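Local coordinates for protein 2,4-dihydroxyhept-2-ene-1,7-dioic acid aldolase (Kordia algicida OT-1, PDB 6BDE) that binds heme and, as a member of the H-NOX family, probably acts as a nitric oxide/oxygen sensor in signalling, at residues L68-H73 with H140-G145; I93-S98 with N148-H153. The protein carries 1 engineered substitution. All coordinates share one frame; numbering follows the deposited sequence.

Contact 1. Residues L68-H73 with H140-G145. Engineered in segment 68-73: G71 (natural residue Ala). With HEM (protoporphyrin IX containing Fe), chain B.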
ATOM      1  N   LEU A  68      -4.639   5.365  -0.635  1.00 30.65           N
ATOM      2  CA  LEU A  68      -3.473   6.195  -0.346  1.00 28.97           C
ATOM      3  C   LEU A  68      -3.332   6.419   1.153  1.00 30.25           C
ATOM      4  O   LEU A  68      -2.254   6.225   1.724  1.00 28.85           O
ATOM      5  CB  LEU A  68      -3.580   7.529  -1.090  1.00 31.95           C
ATOM      6  CG  LEU A  68      -2.317   8.391  -1.215  1.00 36.93           C
ATOM      7  CD1 LEU A  68      -2.399   9.266  -2.455  1.00 49.26           C
ATOM      8  CD2 LEU A  68      -2.077   9.249   0.023  1.00 34.87           C
ATOM      9  N   THR A  69      -4.422   6.832   1.807  1.00 34.07           N
ATOM     10  CA  THR A  69      -4.390   7.044   3.251  1.00 34.47           C
ATOM     11  C   THR A  69      -4.053   5.754   3.989  1.00 35.68           C
ATOM     12  O   THR A  69      -3.284   5.766   4.957  1.00 36.51           O
ATOM     13  CB  THR A  69      -5.733   7.601   3.726  1.00 36.55           C
ATOM     14  OG1 THR A  69      -5.969   8.873   3.107  1.00 37.30           O
ATOM     15  CG2 THR A  69      -5.740   7.773   5.238  1.00 39.39           C
ATOM     16  N   TYR A  70      -4.611   4.627   3.539  1.00 34.37           N
ATOM     17  CA  TYR A  70      -4.305   3.352   4.178  1.00 33.46           C
ATOM     18  C   TYR A  70      -2.849   2.958   3.960  1.00 35.63           C
ATOM     19  O   TYR A  70      -2.188   2.472   4.887  1.00 34.55           O
ATOM     20  CB  TYR A  70      -5.240   2.261   3.656  1.00 32.89           C
ATOM     21  CG  TYR A  70      -5.014   0.915   4.304  1.00 36.47           C
ATOM     22  CD1 TYR A  70      -4.747   0.814   5.663  1.00 39.53           C
ATOM     23  CD2 TYR A  70      -5.066  -0.255   3.559  1.00 38.39           C
ATOM     24  CE1 TYR A  70      -4.536  -0.411   6.262  1.00 35.73           C
ATOM     25  CE2 TYR A  70      -4.857  -1.487   4.150  1.00 37.81           C
ATOM     26  CZ  TYR A  70      -4.593  -1.558   5.501  1.00 41.09           C
ATOM     27  OH  TYR A  70      -4.384  -2.781   6.097  1.00 39.59           O
ATOM     28  N   GLY A  71      -2.333   3.157   2.746  1.00 37.07           N
ATOM     29  CA  GLY A  71      -0.939   2.832   2.484  1.00 26.22           C
ATOM     30  C   GLY A  71       0.018   3.631   3.346  1.00 34.23           C
ATOM     31  O   GLY A  71       1.036   3.109   3.810  1.00 33.78           O
ATOM     32  N   GLU A  72      -0.293   4.908   3.576  1.00 30.92           N
ATOM     33  CA  GLU A  72       0.527   5.710   4.476  1.00 32.09           C
ATOM     34  C   GLU A  72       0.430   5.196   5.907  1.00 39.42           C
ATOM     35  O   GLU A  72       1.432   5.170   6.632  1.00 40.39           O
ATOM     36  CB  GLU A  72       0.110   7.178   4.399  1.00 33.02           C
ATOM     37  CG  GLU A  72       0.346   7.813   3.038  1.00 32.05           C
ATOM     38  CD  GLU A  72       0.258   9.325   3.069  1.00 39.57           C
ATOM     39  OE1 GLU A  72      -0.344   9.871   4.018  1.00 38.63           O
ATOM     40  OE2 GLU A  72       0.795   9.968   2.143  1.00 35.83           O
ATOM     41  N   HIS A  73      -0.765   4.771   6.326  1.00 35.91           N
ATOM     42  CA  HIS A  73      -0.924   4.238   7.675  1.00 41.71           C
ATOM     43  C   HIS A  73      -0.208   2.903   7.831  1.00 37.88           C
ATOM     44  O   HIS A  73       0.340   2.609   8.901  1.00 46.21           O
ATOM     45  CB  HIS A  73      -2.408   4.087   8.011  1.00 49.31           C
ATOM     46  CG  HIS A  73      -2.669   3.251   9.225  1.00 58.29           C
ATOM     47  ND1 HIS A  73      -2.399   3.689  10.504  1.00 58.36           N
ATOM     48  CD2 HIS A  73      -3.169   1.999   9.355  1.00 59.26           C
ATOM     49  CE1 HIS A  73      -2.725   2.746  11.369  1.00 58.77           C
ATOM     50  NE2 HIS A  73      -3.194   1.709  10.698  1.00 64.13           N
ATOM     51  N   HIS A 140      -2.367   0.333  -6.667  1.00 25.25           N
ATOM     52  CA  HIS A 140      -1.232   1.217  -6.919  1.00 26.69           C
ATOM     53  C   HIS A 140      -1.157   2.346  -5.897  1.00 24.97           C
ATOM     54  O   HIS A 140      -0.062   2.763  -5.502  1.00 25.77           O
ATOM     55  CB  HIS A 140      -1.319   1.780  -8.339  1.00 28.93           C
ATOM     56  CG  HIS A 140      -2.714   2.109  -8.777  1.00 26.29           C
ATOM     57  ND1 HIS A 140      -3.340   3.290  -8.443  1.00 27.85           N
ATOM     58  CD2 HIS A 140      -3.600   1.412  -9.526  1.00 28.32           C
ATOM     59  CE1 HIS A 140      -4.553   3.306  -8.965  1.00 28.51           C
ATOM     60  NE2 HIS A 140      -4.736   2.179  -9.628  1.00 27.64           N
ATOM     61  N   HIS A 141      -2.308   2.863  -5.462  1.00 28.73           N
ATOM     62  CA  HIS A 141      -2.300   3.948  -4.489  1.00 26.19           C
ATOM     63  C   HIS A 141      -1.975   3.472  -3.080  1.00 27.82           C
ATOM     64  O   HIS A 141      -1.504   4.271  -2.263  1.00 28.10           O
ATOM     65  CB  HIS A 141      -3.641   4.685  -4.507  1.00 25.63           C
ATOM     66  CG  HIS A 141      -3.669   5.843  -5.452  1.00 31.09           C
ATOM     67  ND1 HIS A 141      -3.381   5.715  -6.794  1.00 30.40           N
ATOM     68  CD2 HIS A 141      -3.931   7.156  -5.248  1.00 27.89           C
ATOM     69  CE1 HIS A 141      -3.472   6.896  -7.378  1.00 30.84           C
ATOM     70  NE2 HIS A 141      -3.805   7.788  -6.462  1.00 33.73           N
ATOM     71  N   PHE A 142      -2.219   2.194  -2.776  1.00 27.03           N
ATOM     72  CA  PHE A 142      -1.691   1.624  -1.541  1.00 28.30           C
ATOM     73  C   PHE A 142      -0.169   1.648  -1.550  1.00 29.91           C
ATOM     74  O   PHE A 142       0.461   2.022  -0.553  1.00 28.74           O
ATOM     75  CB  PHE A 142      -2.213   0.198  -1.355  1.00 31.98           C
ATOM     76  CG  PHE A 142      -1.743  -0.462  -0.087  1.00 30.56           C
ATOM     77  CD1 PHE A 142      -2.301  -0.126   1.135  1.00 33.05           C
ATOM     78  CD2 PHE A 142      -0.749  -1.428  -0.121  1.00 30.90           C
ATOM     79  CE1 PHE A 142      -1.870  -0.735   2.302  1.00 35.93           C
ATOM     80  CE2 PHE A 142      -0.316  -2.041   1.041  1.00 31.45           C
ATOM     81  CZ  PHE A 142      -0.877  -1.694   2.254  1.00 37.48           C
ATOM     82  N   GLY A 143       0.439   1.264  -2.674  1.00 28.01           N
ATOM     83  CA  GLY A 143       1.880   1.370  -2.800  1.00 28.27           C
ATOM     84  C   GLY A 143       2.368   2.803  -2.835  1.00 27.00           C
ATOM     85  O   GLY A 143       3.451   3.103  -2.326  1.00 27.89           O
ATOM     86  N   LEU A 144       1.583   3.707  -3.431  1.00 27.95           N
ATOM     87  CA  LEU A 144       1.962   5.116  -3.449  1.00 28.23           C
ATOM     88  C   LEU A 144       2.035   5.681  -2.038  1.00 27.34           C
ATOM     89  O   LEU A 144       2.951   6.446  -1.715  1.00 28.04           O
ATOM     90  CB  LEU A 144       0.973   5.916  -4.301  1.00 25.26           C
ATOM     91  CG  LEU A 144       1.130   7.439  -4.304  1.00 27.11           C
ATOM     92  CD1 LEU A 144       2.515   7.847  -4.779  1.00 28.53           C
ATOM     93  CD2 LEU A 144       0.057   8.086  -5.166  1.00 29.03           C
ATOM     94  N   GLY A 145       1.080   5.312  -1.181  1.00 29.30           N
ATOM     95  CA  GLY A 145       1.125   5.770   0.197  1.00 28.55           C
ATOM     96  C   GLY A 145       2.324   5.227   0.951  1.00 29.65           C
ATOM     97  O   GLY A 145       2.914   5.923   1.780  1.00 30.14           O
TER
HETATM   98  CHA HEM B 201       0.931  -6.257  -0.143  1.00 38.91           C
HETATM   99  CHB HEM B 201       4.583  -6.629   3.857  1.00 36.41           C
HETATM  100  CHC HEM B 201       7.423  -2.437   1.679  1.00 37.90           C
HETATM  101  CHD HEM B 201       3.627  -1.900  -2.198  1.00 31.59           C
HETATM  102  C1A HEM B 201       2.014  -6.453   1.158  1.00 35.01           C
HETATM  103  C2A HEM B 201       1.410  -7.308   2.110  1.00 39.84           C
HETATM  104  C3A HEM B 201       2.314  -7.397   3.090  1.00 38.67           C
HETATM  105  C4A HEM B 201       3.383  -6.587   2.659  1.00 36.53           C
HETATM  106  CMA HEM B 201       2.212  -8.202   4.384  1.00 39.23           C
HETATM  107  CAA HEM B 201       0.051  -8.002   2.026  1.00 32.68           C
HETATM  108  CBA HEM B 201       0.252  -9.351   1.330  1.00 36.99           C
HETATM  109  CGA HEM B 201      -1.034 -10.173   1.325  1.00 38.82           C
HETATM  110  O1A HEM B 201      -1.003 -11.382   0.972  1.00 40.13           O
HETATM  111  O2A HEM B 201      -2.124  -9.649   1.674  1.00 40.66           O
HETATM  112  C1B HEM B 201       5.583  -5.376   3.444  1.00 36.52           C
HETATM  113  C2B HEM B 201       6.631  -4.893   4.465  1.00 36.40           C
HETATM  114  C3B HEM B 201       7.323  -3.815   3.839  1.00 39.00           C
HETATM  115  C4B HEM B 201       6.687  -3.689   2.485  1.00 35.51           C
HETATM  116  CMB HEM B 201       6.878  -5.467   5.860  1.00 46.72           C
HETATM  117  CAB HEM B 201       8.471  -2.978   4.392  1.00 38.06           C
HETATM  118  CBB HEM B 201       9.586  -3.550   4.797  1.00 53.14           C
HETATM  119  C1C HEM B 201       6.302  -2.118   0.424  1.00 34.91           C
HETATM  120  C2C HEM B 201       6.548  -0.852  -0.151  1.00 32.73           C
HETATM  121  C3C HEM B 201       5.610  -0.726  -1.105  1.00 33.14           C
HETATM  122  C4C HEM B 201       4.871  -1.924  -1.042  1.00 31.83           C
HETATM  123  CMC HEM B 201       7.638   0.149   0.224  1.00 35.05           C
HETATM  124  CAC HEM B 201       5.398   0.446  -2.058  1.00 43.12           C
HETATM  125  CBC HEM B 201       5.799   0.350  -3.307  1.00 46.74           C
HETATM  126  C1D HEM B 201       2.657  -3.172  -1.702  1.00 30.76           C
HETATM  127  C2D HEM B 201       1.326  -3.083  -2.410  1.00 29.79           C
HETATM  128  C3D HEM B 201       0.580  -4.189  -1.919  1.00 27.82           C
HETATM  129  C4D HEM B 201       1.499  -4.915  -0.912  1.00 30.76           C
HETATM  130  CMD HEM B 201       0.877  -2.052  -3.442  1.00 30.63           C
HETATM  131  CAD HEM B 201      -0.844  -4.575  -2.317  1.00 30.61           C
HETATM  132  CBD HEM B 201      -0.874  -5.941  -2.995  1.00 32.71           C
HETATM  133  CGD HEM B 201      -0.870  -5.747  -4.506  1.00 32.24           C
HETATM  134  O1D HEM B 201      -0.605  -4.614  -4.987  1.00 30.69           O
HETATM  135  O2D HEM B 201      -1.124  -6.720  -5.263  1.00 30.75           O
HETATM  136  NA  HEM B 201       3.255  -5.879   1.454  1.00 35.39           N
HETATM  137  NB  HEM B 201       5.529  -4.556   2.139  1.00 37.45           N
HETATM  138  NC  HEM B 201       5.204  -2.850  -0.042  1.00 33.52           N
HETATM  139  ND  HEM B 201       2.863  -4.231  -0.676  1.00 32.89           N
HETATM  140 FE   HEM B 201       4.510  -4.694   0.400  1.00 33.46          FE
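G71 and G145 meet where two helices cross at close range, near the centre of the chain and beside the heme. The short axes of 68-73 and 140-145 approach to 6.6 Å, with 42° between their directions. The G71 CA and G145 CA atoms are 4.3 Å apart. G71 is engineered; the natural residue is alanine. A CB at either glycine would point at the other helix and collide with its backbone as it stands here, G71 with F142 O and G145 with L68 O. With no CB in the way, backbone meets backbone. L68 CA lies 3.4 Å from H141 O, and G71 CA lies 3.4 Å from F142 O. Both are CA-H...O contacts. H141 O also accepts the helical bond from G145 N. E72 lays its CG against G145 O.

F142 fills the heme side of the crossing. Its CG is anti to the backbone N (chi1 -179°), and the ring reaches back to the other helix. F142 CD1 lies 3.5 Å from G71 CA. F142 CE1 touches Y70 CD2 at 3.5 Å, the ring planes inclined at 45°. Y70 in turn packs on helix 3-17. F142 CD2 meets HEM C2D at 3.5 Å, with the porphyrin atom at the edge of the phenyl ring and in its plane. The phenyl group therefore links helix 63-81 to the heme.

At the other end, L68 CD1 rests 3.8 Å from H141 CD2 and also touches L144 CD2. That same L144 methyl sits over the centre of one face of the H141 imidazole. H140 ND1 and H141 ND1 share a hydrogen bond. G71 lies at the position known in H-NOX proteins as the glycine hinge, and here it faces G145 in a close helix crossing beside the heme.

Contact 2. Residues I93-S98 with N148-H153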
ATOM      1  N   ILE A  93      15.371   5.797  -2.337  1.00 40.45           N
ATOM      2  CA  ILE A  93      15.375   5.259  -3.695  1.00 36.16           C
ATOM      3  C   ILE A  93      15.901   3.829  -3.701  1.00 37.91           C
ATOM      4  O   ILE A  93      15.360   2.955  -4.391  1.00 38.04           O
ATOM      5  CB  ILE A  93      16.193   6.173  -4.626  1.00 41.34           C
ATOM      6  CG1 ILE A  93      15.452   7.489  -4.869  1.00 44.85           C
ATOM      7  CG2 ILE A  93      16.487   5.474  -5.947  1.00 41.11           C
ATOM      8  CD1 ILE A  93      14.154   7.326  -5.626  1.00 39.74           C
ATOM      9  N   GLU A  94      16.955   3.562  -2.926  1.00 38.76           N
ATOM     10  CA  GLU A  94      17.515   2.214  -2.873  1.00 39.97           C
ATOM     11  C   GLU A  94      16.523   1.226  -2.271  1.00 41.70           C
ATOM     12  O   GLU A  94      16.435   0.075  -2.716  1.00 42.37           O
ATOM     13  CB  GLU A  94      18.818   2.219  -2.075  1.00 47.57           C
ATOM     14  CG  GLU A  94      19.701   1.006  -2.324  1.00 55.55           C
ATOM     15  CD  GLU A  94      20.287   0.990  -3.722  1.00 59.48           C
ATOM     16  OE1 GLU A  94      21.003   1.948  -4.080  1.00 68.56           O
ATOM     17  OE2 GLU A  94      20.031   0.018  -4.464  1.00 67.72           O
ATOM     18  N   MET A  95      15.766   1.658  -1.260  1.00 37.25           N
ATOM     19  CA  MET A  95      14.785   0.771  -0.642  1.00 40.51           C
ATOM     20  C   MET A  95      13.652   0.440  -1.607  1.00 36.07           C
ATOM     21  O   MET A  95      13.235  -0.720  -1.709  1.00 36.41           O
ATOM     22  CB  MET A  95      14.236   1.406   0.636  1.00 40.50           C
ATOM     23  CG  MET A  95      13.022   0.694   1.210  1.00 39.48           C
ATOM     24  SD  MET A  95      12.587   1.255   2.868  1.00 42.32           S
ATOM     25  CE  MET A  95      10.979   0.494   3.066  1.00 47.22           C
ATOM     26  N   LEU A  96      13.144   1.444  -2.328  1.00 33.34           N
ATOM     27  CA  LEU A  96      12.063   1.197  -3.276  1.00 31.88           C
ATOM     28  C   LEU A  96      12.522   0.326  -4.438  1.00 32.55           C
ATOM     29  O   LEU A  96      11.738  -0.480  -4.953  1.00 35.73           O
ATOM     30  CB  LEU A  96      11.500   2.524  -3.788  1.00 31.74           C
ATOM     31  CG  LEU A  96      10.793   3.397  -2.747  1.00 33.36           C
ATOM     32  CD1 LEU A  96      10.173   4.622  -3.403  1.00 34.31           C
ATOM     33  CD2 LEU A  96       9.739   2.596  -1.997  1.00 31.93           C
ATOM     34  N   ALA A  97      13.778   0.461  -4.861  1.00 31.59           N
ATOM     35  CA  ALA A  97      14.319  -0.428  -5.881  1.00 37.65           C
ATOM     36  C   ALA A  97      14.622  -1.819  -5.342  1.00 37.24           C
ATOM     37  O   ALA A  97      15.047  -2.685  -6.116  1.00 37.81           O
ATOM     38  CB  ALA A  97      15.582   0.178  -6.494  1.00 36.95           C
ATOM     39  N   SER A  98      14.413  -2.053  -4.048  1.00 39.18           N
ATOM     40  CA  SER A  98      14.688  -3.339  -3.421  1.00 40.81           C
ATOM     41  C   SER A  98      13.420  -4.038  -2.946  1.00 36.39           C
ATOM     42  O   SER A  98      13.509  -5.033  -2.218  1.00 39.29           O
ATOM     43  CB  SER A  98      15.655  -3.156  -2.251  1.00 38.27           C
ATOM     44  OG  SER A  98      16.867  -2.562  -2.681  1.00 41.00           O
ATOM     45  N   ASN A 148       5.251   7.292  -0.279  1.00 29.71           N
ATOM     46  CA  ASN A 148       5.257   8.610   0.349  1.00 33.25           C
ATOM     47  C   ASN A 148       5.933   8.566   1.714  1.00 36.56           C
ATOM     48  O   ASN A 148       6.777   9.411   2.034  1.00 36.09           O
ATOM     49  CB  ASN A 148       3.826   9.135   0.488  1.00 30.68           C
ATOM     50  CG  ASN A 148       3.242   9.607  -0.828  1.00 32.82           C
ATOM     51  OD1 ASN A 148       3.950   9.739  -1.827  1.00 36.30           O
ATOM     52  ND2 ASN A 148       1.940   9.870  -0.834  1.00 32.88           N
ATOM     53  N   LYS A 149       5.570   7.577   2.533  1.00 31.34           N
ATOM     54  CA  LYS A 149       6.129   7.467   3.873  1.00 34.87           C
ATOM     55  C   LYS A 149       7.546   6.913   3.876  1.00 36.50           C
ATOM     56  O   LYS A 149       8.273   7.119   4.856  1.00 36.75           O
ATOM     57  CB  LYS A 149       5.225   6.595   4.746  1.00 35.34           C
ATOM     58  CG  LYS A 149       3.910   7.259   5.114  1.00 33.89           C
ATOM     59  CD  LYS A 149       4.151   8.514   5.938  1.00 36.37           C
ATOM     60  CE  LYS A 149       2.849   9.232   6.248  1.00 34.97           C
ATOM     61  NZ  LYS A 149       3.063  10.401   7.146  1.00 38.87           N
ATOM     62  N   THR A 150       7.953   6.216   2.814  1.00 35.28           N
ATOM     63  CA  THR A 150       9.347   5.802   2.693  1.00 36.30           C
ATOM     64  C   THR A 150      10.260   7.016   2.591  1.00 38.60           C
ATOM     65  O   THR A 150      11.301   7.088   3.255  1.00 39.65           O
ATOM     66  CB  THR A 150       9.523   4.893   1.475  1.00 31.73           C
ATOM     67  OG1 THR A 150       8.760   3.694   1.657  1.00 32.57           O
ATOM     68  CG2 THR A 150      10.992   4.531   1.283  1.00 39.34           C
ATOM     69  N   PHE A 151       9.874   7.993   1.766  1.00 36.03           N
ATOM     70  CA  PHE A 151      10.656   9.219   1.657  1.00 35.52           C
ATOM     71  C   PHE A 151      10.586  10.033   2.943  1.00 36.14           C
ATOM     72  O   PHE A 151      11.587  10.626   3.363  1.00 40.02           O
ATOM     73  CB  PHE A 151      10.171  10.043   0.466  1.00 36.67           C
ATOM     74  CG  PHE A 151      10.681   9.544  -0.853  1.00 36.55           C
ATOM     75  CD1 PHE A 151      11.906   9.965  -1.338  1.00 39.52           C
ATOM     76  CD2 PHE A 151       9.942   8.642  -1.602  1.00 33.41           C
ATOM     77  CE1 PHE A 151      12.386   9.501  -2.546  1.00 47.02           C
ATOM     78  CE2 PHE A 151      10.416   8.176  -2.812  1.00 37.51           C
ATOM     79  CZ  PHE A 151      11.640   8.606  -3.284  1.00 38.87           C
ATOM     80  N   GLU A 152       9.415  10.067   3.584  1.00 35.73           N
ATOM     81  CA  GLU A 152       9.281  10.786   4.846  1.00 38.45           C
ATOM     82  C   GLU A 152      10.133  10.150   5.936  1.00 37.71           C
ATOM     83  O   GLU A 152      10.681  10.850   6.797  1.00 42.09           O
ATOM     84  CB  GLU A 152       7.813  10.832   5.273  1.00 36.66           C
ATOM     85  CG  GLU A 152       7.580  11.557   6.591  1.00 42.70           C
ATOM     86  CD  GLU A 152       6.157  12.054   6.746  1.00 52.50           C
ATOM     87  OE1 GLU A 152       5.806  12.516   7.853  1.00 52.15           O
ATOM     88  OE2 GLU A 152       5.389  11.980   5.763  1.00 48.41           O
ATOM     89  N   HIS A 153      10.255   8.819   5.916  1.00 42.39           N
ATOM     90  CA  HIS A 153      11.063   8.130   6.917  1.00 41.90           C
ATOM     91  C   HIS A 153      12.525   8.557   6.839  1.00 44.75           C
ATOM     92  O   HIS A 153      13.202   8.670   7.867  1.00 48.58           O
ATOM     93  CB  HIS A 153      10.936   6.617   6.744  1.00 47.45           C
ATOM     94  CG  HIS A 153      11.785   5.828   7.691  1.00 50.47           C
ATOM     95  ND1 HIS A 153      12.891   5.115   7.282  1.00 56.09           N
ATOM     96  CD2 HIS A 153      11.691   5.642   9.029  1.00 54.53           C
ATOM     97  CE1 HIS A 153      13.443   4.525   8.326  1.00 54.74           C
ATOM     98  NE2 HIS A 153      12.734   4.827   9.399  1.00 60.26           N
TER
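L96 packs between the side chains of T150 and F151. L96 CD1 lies 3.6 Å from F151 CE2, and the two side chains cross at about a right angle. The L96 and T150 side chains slide past each other in opposite directions, with L96 CD2 3.9 Å from T150 OG1 and 4.0 Å from T150 CG2. I93 reaches the same phenyl ring at CZ. Its CD1 stands 3.7 Å from F151 CZ, at the ring edge and near the ring plane. M95 passes T150 obliquely, with its SD 4.0 Å from T150 CG2. The M95 chain is extended beyond CG, which carries the sulfur this far across. All five residues are buried. L96 CA and T150 CA, the nearest such pair, are 8.0 Å apart, and side chains alone bridge the two segments.

In the H-NOX fold this joins the C-terminal half of helix 140-153 to the short helix 92-96, just before helix 99-110 with the axial heme ligand H104. L96 and T150 also line the heme pocket. An alanine in place of L96 would probably open a gap between T150, F151 and the heme, and leave F151 CE2 without its methyl partner.

A second shell holds these groups. T150 has OG1 anti to its own carbonyl carbon (chi1 -63°), and that hydroxyl is hydrogen-bonded to L146 O one turn back. CG2 is then anti to the backbone N and meets the M95 sulfur, while OG1 lies near M95 CE. T150 also packs on F75 of helix 63-81. F151 rests on I176 and K178 of strand 171-178, while L129 of strand 128-134 touches both I93 and L96. Where helix 92-96 ends, S98 OG donates to E94 O at 2.7 Å and ties the following turn back to the helix.

How the contacts relate
From the N terminus the chain passes three helices before helix 63-81, which gives 68-73 to contact 1. It then passes through 93-98, the helix bearing H104 and strands of the sheet before reaching helix 140-153. There 140-145 closes contact 1, and a turn later 148-153 closes contact 2. The segments alternate, so the two closures cross. Helix 140-153 is common to both: its first half lies against helix 63-81, and its second half meets helix 92-96 while still touching helix 63-81. The contacts also touch directly. E72 OE2 and N148 ND2 are 3.2 Å apart, a probable hydrogen bond, and the aliphatic part of K149 packs on E72 O.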